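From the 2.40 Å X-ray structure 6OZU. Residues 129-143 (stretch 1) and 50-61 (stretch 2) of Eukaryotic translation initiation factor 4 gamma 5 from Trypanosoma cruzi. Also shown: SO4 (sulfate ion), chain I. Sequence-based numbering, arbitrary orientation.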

# COMPACT_ATOMS: atom_id res chain seq x y z
N ALA A 129 8.51 8.08 -11.29
CA ALA A 129 7.32 8.46 -10.52
C ALA A 129 6.06 7.71 -10.99
O ALA A 129 5.26 7.28 -10.14
CB ALA A 129 7.12 9.96 -10.61
N GLY A 130 5.92 7.54 -12.31
CA GLY A 130 4.80 6.85 -12.95
C GLY A 130 4.71 5.38 -12.60
O GLY A 130 3.63 4.79 -12.60
N LYS A 131 5.88 4.79 -12.28
CA LYS A 131 6.02 3.41 -11.86
C LYS A 131 5.90 3.32 -10.34
O LYS A 131 5.20 2.44 -9.84
CB LYS A 131 7.36 2.81 -12.36
CG LYS A 131 7.42 2.63 -13.90
CD LYS A 131 8.79 2.16 -14.44
CE LYS A 131 9.34 3.04 -15.55
NZ LYS A 131 8.88 2.63 -16.91
N GLN A 132 6.52 4.27 -9.61
CA GLN A 132 6.48 4.33 -8.16
C GLN A 132 5.08 4.59 -7.59
O GLN A 132 4.78 4.05 -6.53
CB GLN A 132 7.51 5.33 -7.62
CG GLN A 132 7.88 5.13 -6.13
CD GLN A 132 8.66 3.85 -5.83
OE1 GLN A 132 8.22 2.73 -6.10
NE2 GLN A 132 9.84 3.99 -5.24
N LYS A 133 4.22 5.39 -8.28
CA LYS A 133 2.86 5.68 -7.81
C LYS A 133 2.00 4.42 -7.63
O LYS A 133 1.24 4.35 -6.67
CB LYS A 133 2.14 6.75 -8.66
CG LYS A 133 1.89 6.37 -10.12
CD LYS A 133 0.61 6.97 -10.67
CE LYS A 133 0.24 6.24 -11.94
NZ LYS A 133 -0.78 7.01 -12.70
N ALA A 134 2.18 3.40 -8.51
CA ALA A 134 1.52 2.08 -8.45
C ALA A 134 1.79 1.37 -7.13
O ALA A 134 0.88 0.73 -6.60
CB ALA A 134 1.98 1.20 -9.60
N ASN A 135 3.02 1.52 -6.57
CA ASN A 135 3.42 0.92 -5.29
C ASN A 135 2.76 1.61 -4.11
O ASN A 135 2.19 0.95 -3.23
CB ASN A 135 4.94 0.95 -5.11
CG ASN A 135 5.67 -0.09 -5.90
OD1 ASN A 135 6.50 0.21 -6.75
ND2 ASN A 135 5.38 -1.34 -5.64
N ILE A 136 2.87 2.95 -4.10
CA ILE A 136 2.30 3.85 -3.08
C ILE A 136 0.78 3.72 -3.06
O ILE A 136 0.22 3.58 -1.97
CB ILE A 136 2.80 5.32 -3.26
CG1 ILE A 136 4.34 5.40 -3.43
CG2 ILE A 136 2.32 6.21 -2.10
CD1 ILE A 136 5.25 4.91 -2.21
N ASN A 137 0.12 3.64 -4.23
CA ASN A 137 -1.33 3.40 -4.28
C ASN A 137 -1.66 2.06 -3.57
O ASN A 137 -2.45 2.04 -2.60
CB ASN A 137 -1.87 3.40 -5.73
CG ASN A 137 -3.37 3.18 -5.84
OD1 ASN A 137 -4.17 3.75 -5.08
ND2 ASN A 137 -3.79 2.36 -6.80
N PHE A 138 -0.98 0.99 -3.98
CA PHE A 138 -1.13 -0.33 -3.39
C PHE A 138 -0.94 -0.30 -1.85
O PHE A 138 -1.80 -0.83 -1.14
CB PHE A 138 -0.20 -1.31 -4.07
CG PHE A 138 -0.36 -2.77 -3.67
CD1 PHE A 138 -1.62 -3.32 -3.46
CD2 PHE A 138 0.74 -3.60 -3.56
CE1 PHE A 138 -1.78 -4.66 -3.13
CE2 PHE A 138 0.58 -4.95 -3.25
CZ PHE A 138 -0.68 -5.47 -3.03
N LEU A 139 0.13 0.38 -1.34
CA LEU A 139 0.38 0.52 0.10
C LEU A 139 -0.85 1.10 0.85
O LEU A 139 -1.21 0.60 1.91
CB LEU A 139 1.63 1.38 0.38
CG LEU A 139 2.05 1.52 1.87
CD1 LEU A 139 2.71 0.24 2.42
CD2 LEU A 139 2.98 2.70 2.06
N GLY A 140 -1.47 2.13 0.25
CA GLY A 140 -2.67 2.79 0.76
C GLY A 140 -3.88 1.88 0.81
O GLY A 140 -4.56 1.82 1.83
N LEU A 141 -4.14 1.15 -0.27
CA LEU A 141 -5.24 0.18 -0.32
C LEU A 141 -5.05 -1.01 0.64
O LEU A 141 -6.04 -1.48 1.22
CB LEU A 141 -5.43 -0.31 -1.74
CG LEU A 141 -5.88 0.77 -2.70
CD1 LEU A 141 -5.46 0.47 -4.06
CD2 LEU A 141 -7.35 0.98 -2.60
N LEU A 142 -3.80 -1.48 0.82
CA LEU A 142 -3.53 -2.59 1.75
C LEU A 142 -3.80 -2.09 3.16
O LEU A 142 -4.39 -2.81 3.96
CB LEU A 142 -2.08 -3.09 1.65
CG LEU A 142 -1.65 -3.90 0.43
CD1 LEU A 142 -0.14 -4.00 0.36
CD2 LEU A 142 -2.23 -5.32 0.45
N PHE A 143 -3.38 -0.85 3.46
CA PHE A 143 -3.55 -0.21 4.76
C PHE A 143 -5.02 0.05 5.14
O PHE A 143 -5.42 -0.28 6.25
CB PHE A 143 -2.72 1.08 4.85
CG PHE A 143 -2.68 1.68 6.23
CD1 PHE A 143 -2.08 0.99 7.28
CD2 PHE A 143 -3.28 2.91 6.48
CE1 PHE A 143 -2.04 1.54 8.55
CE2 PHE A 143 -3.26 3.45 7.76
CZ PHE A 143 -2.62 2.77 8.78
S SO4 I . -2.69 5.14 -14.66
O1 SO4 I . -2.56 4.76 -13.25
O2 SO4 I . -2.98 3.95 -15.46
O3 SO4 I . -1.44 5.75 -15.11
O4 SO4 I . -3.79 6.09 -14.83
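Stretch 2, residues 50-61: IFNKSIQPEDSI

What shape does stretch 2 bring to the helix of residues 129-143? It arrives in a helix that takes in Ile50 to Lys53, bends through a type I turn from Lys53 to Gln56, and passes into a 3-10 segment that takes in Pro57 to Asp59. From Phe51 to Pro57 its chain runs against the helix direction; beyond Pro57 it turns back, bringing Ser60 near Asn137. Pro57 lies by Gly130 and Ala134, whereas Phe51 reaches Phe138 and Leu142.

What meets the early part of stretch 1? Gly130 O lies 4.0 Å from Pro57 CB. Lys133 NZ donates to a sulfate at O3, 2.8 Å away. The closest pair of CA atoms is Ala134 CA and Ile55 CA, 5.0 Å apart; Ala134 CB sits 3.2 Å from Ile55 O and 4.4 Å from Pro57 CB.

How are polar groups linked without a direct hydrogen bond between the stretches? Water 1 donates to Ala134 O (2.8 Å) and Ser54 O (3.0 Å) and accepts from Asn137 ND2 (3.0 Å). Water 2 joins Asn137 OD1 (3.1 Å) to Ser60 O (2.7 Å).

What fills the apolar end? Phe138 turns its edge to the face of Phe51, with Phe138 CE2 3.4 Å from Phe51 CD2 and planes at 80°. Ser54 CB covers one face of the Phe138 ring, 3.4 Å from Phe138 CE1. One turn on, Leu142 CD2 packs 3.9 Å from Phe51 CZ.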

# COMPACT_ATOMS: atom_id res chain seq x y z
N ILE A 50 -1.58 -11.90 -7.09
CA ILE A 50 -2.41 -10.76 -6.74
C ILE A 50 -1.54 -9.51 -6.49
O ILE A 50 -1.86 -8.43 -7.00
CB ILE A 50 -3.36 -11.10 -5.54
CG1 ILE A 50 -4.25 -12.34 -5.85
CG2 ILE A 50 -4.21 -9.87 -5.14
CD1 ILE A 50 -4.93 -12.99 -4.68
N PHE A 51 -0.41 -9.67 -5.75
CA PHE A 51 0.52 -8.58 -5.44
C PHE A 51 1.21 -7.97 -6.70
O PHE A 51 1.41 -6.76 -6.74
CB PHE A 51 1.52 -8.99 -4.37
CG PHE A 51 1.06 -8.72 -2.95
CD1 PHE A 51 -0.08 -9.32 -2.44
CD2 PHE A 51 1.80 -7.90 -2.11
CE1 PHE A 51 -0.50 -9.06 -1.13
CE2 PHE A 51 1.39 -7.66 -0.79
CZ PHE A 51 0.24 -8.24 -0.31
N ASN A 52 1.50 -8.81 -7.73
CA ASN A 52 2.09 -8.33 -8.99
C ASN A 52 1.07 -7.57 -9.86
O ASN A 52 1.37 -6.48 -10.36
CB ASN A 52 2.76 -9.46 -9.76
CG ASN A 52 4.08 -9.93 -9.18
OD1 ASN A 52 4.69 -9.27 -8.33
ND2 ASN A 52 4.56 -11.07 -9.66
N LYS A 53 -0.15 -8.12 -9.97
CA LYS A 53 -1.26 -7.50 -10.70
C LYS A 53 -1.64 -6.15 -10.03
O LYS A 53 -2.02 -5.21 -10.72
CB LYS A 53 -2.46 -8.48 -10.78
CG LYS A 53 -3.71 -8.00 -11.54
CD LYS A 53 -3.56 -7.93 -13.08
CE LYS A 53 -4.65 -8.64 -13.85
NZ LYS A 53 -5.93 -7.89 -13.87
N SER A 54 -1.48 -6.06 -8.71
CA SER A 54 -1.79 -4.86 -7.94
C SER A 54 -0.78 -3.71 -8.09
O SER A 54 -1.12 -2.56 -7.76
CB SER A 54 -1.99 -5.22 -6.47
OG SER A 54 -3.12 -6.05 -6.31
N ILE A 55 0.46 -3.99 -8.55
CA ILE A 55 1.46 -2.92 -8.71
C ILE A 55 1.66 -2.54 -10.18
O ILE A 55 2.62 -1.83 -10.52
CB ILE A 55 2.79 -3.16 -7.96
CG1 ILE A 55 3.46 -4.48 -8.36
CG2 ILE A 55 2.58 -3.05 -6.47
CD1 ILE A 55 4.91 -4.33 -8.61
N GLN A 56 0.74 -3.02 -11.04
CA GLN A 56 0.71 -2.68 -12.46
C GLN A 56 0.01 -1.31 -12.53
O GLN A 56 -1.06 -1.15 -11.91
CB GLN A 56 -0.05 -3.74 -13.26
CG GLN A 56 0.73 -5.03 -13.48
CD GLN A 56 1.99 -4.84 -14.29
OE1 GLN A 56 3.07 -4.51 -13.76
NE2 GLN A 56 1.88 -5.04 -15.60
N PRO A 57 0.62 -0.28 -13.19
CA PRO A 57 -0.01 1.07 -13.20
C PRO A 57 -1.39 1.16 -13.89
O PRO A 57 -2.21 1.97 -13.47
CB PRO A 57 1.05 1.96 -13.86
CG PRO A 57 1.85 1.02 -14.70
CD PRO A 57 1.90 -0.27 -13.92
N GLU A 58 -1.66 0.29 -14.89
CA GLU A 58 -2.94 0.19 -15.63
C GLU A 58 -4.18 -0.21 -14.79
O GLU A 58 -5.32 0.08 -15.16
CB GLU A 58 -2.81 -0.77 -16.84
CG GLU A 58 -2.35 -2.19 -16.52
CD GLU A 58 -0.86 -2.43 -16.66
OE1 GLU A 58 -0.07 -1.66 -16.07
OE2 GLU A 58 -0.48 -3.39 -17.37
N ASP A 59 -3.93 -0.90 -13.67
CA ASP A 59 -4.97 -1.47 -12.83
C ASP A 59 -5.46 -0.61 -11.67
O ASP A 59 -6.37 -1.06 -11.00
CB ASP A 59 -4.48 -2.83 -12.29
CG ASP A 59 -4.28 -3.90 -13.36
OD1 ASP A 59 -5.17 -4.05 -14.22
OD2 ASP A 59 -3.24 -4.59 -13.32
N SER A 60 -4.92 0.61 -11.45
CA SER A 60 -5.20 1.47 -10.28
C SER A 60 -6.65 1.47 -9.78
O SER A 60 -6.88 1.54 -8.57
CB SER A 60 -4.73 2.91 -10.52
OG SER A 60 -5.69 3.69 -11.22
N ILE A 61 -7.62 1.38 -10.73
CA ILE A 61 -9.08 1.35 -10.55
C ILE A 61 -9.59 0.01 -9.94
O ILE A 61 -10.46 0.04 -9.07
CB ILE A 61 -9.87 1.69 -11.87
CG1 ILE A 61 -8.94 2.06 -13.07
CG2 ILE A 61 -10.92 2.76 -11.62
CD1 ILE A 61 -8.50 0.89 -13.98
O HOH W 1 -1.68 0.40 -7.64
O HOH W 2 -6.87 3.07 -6.38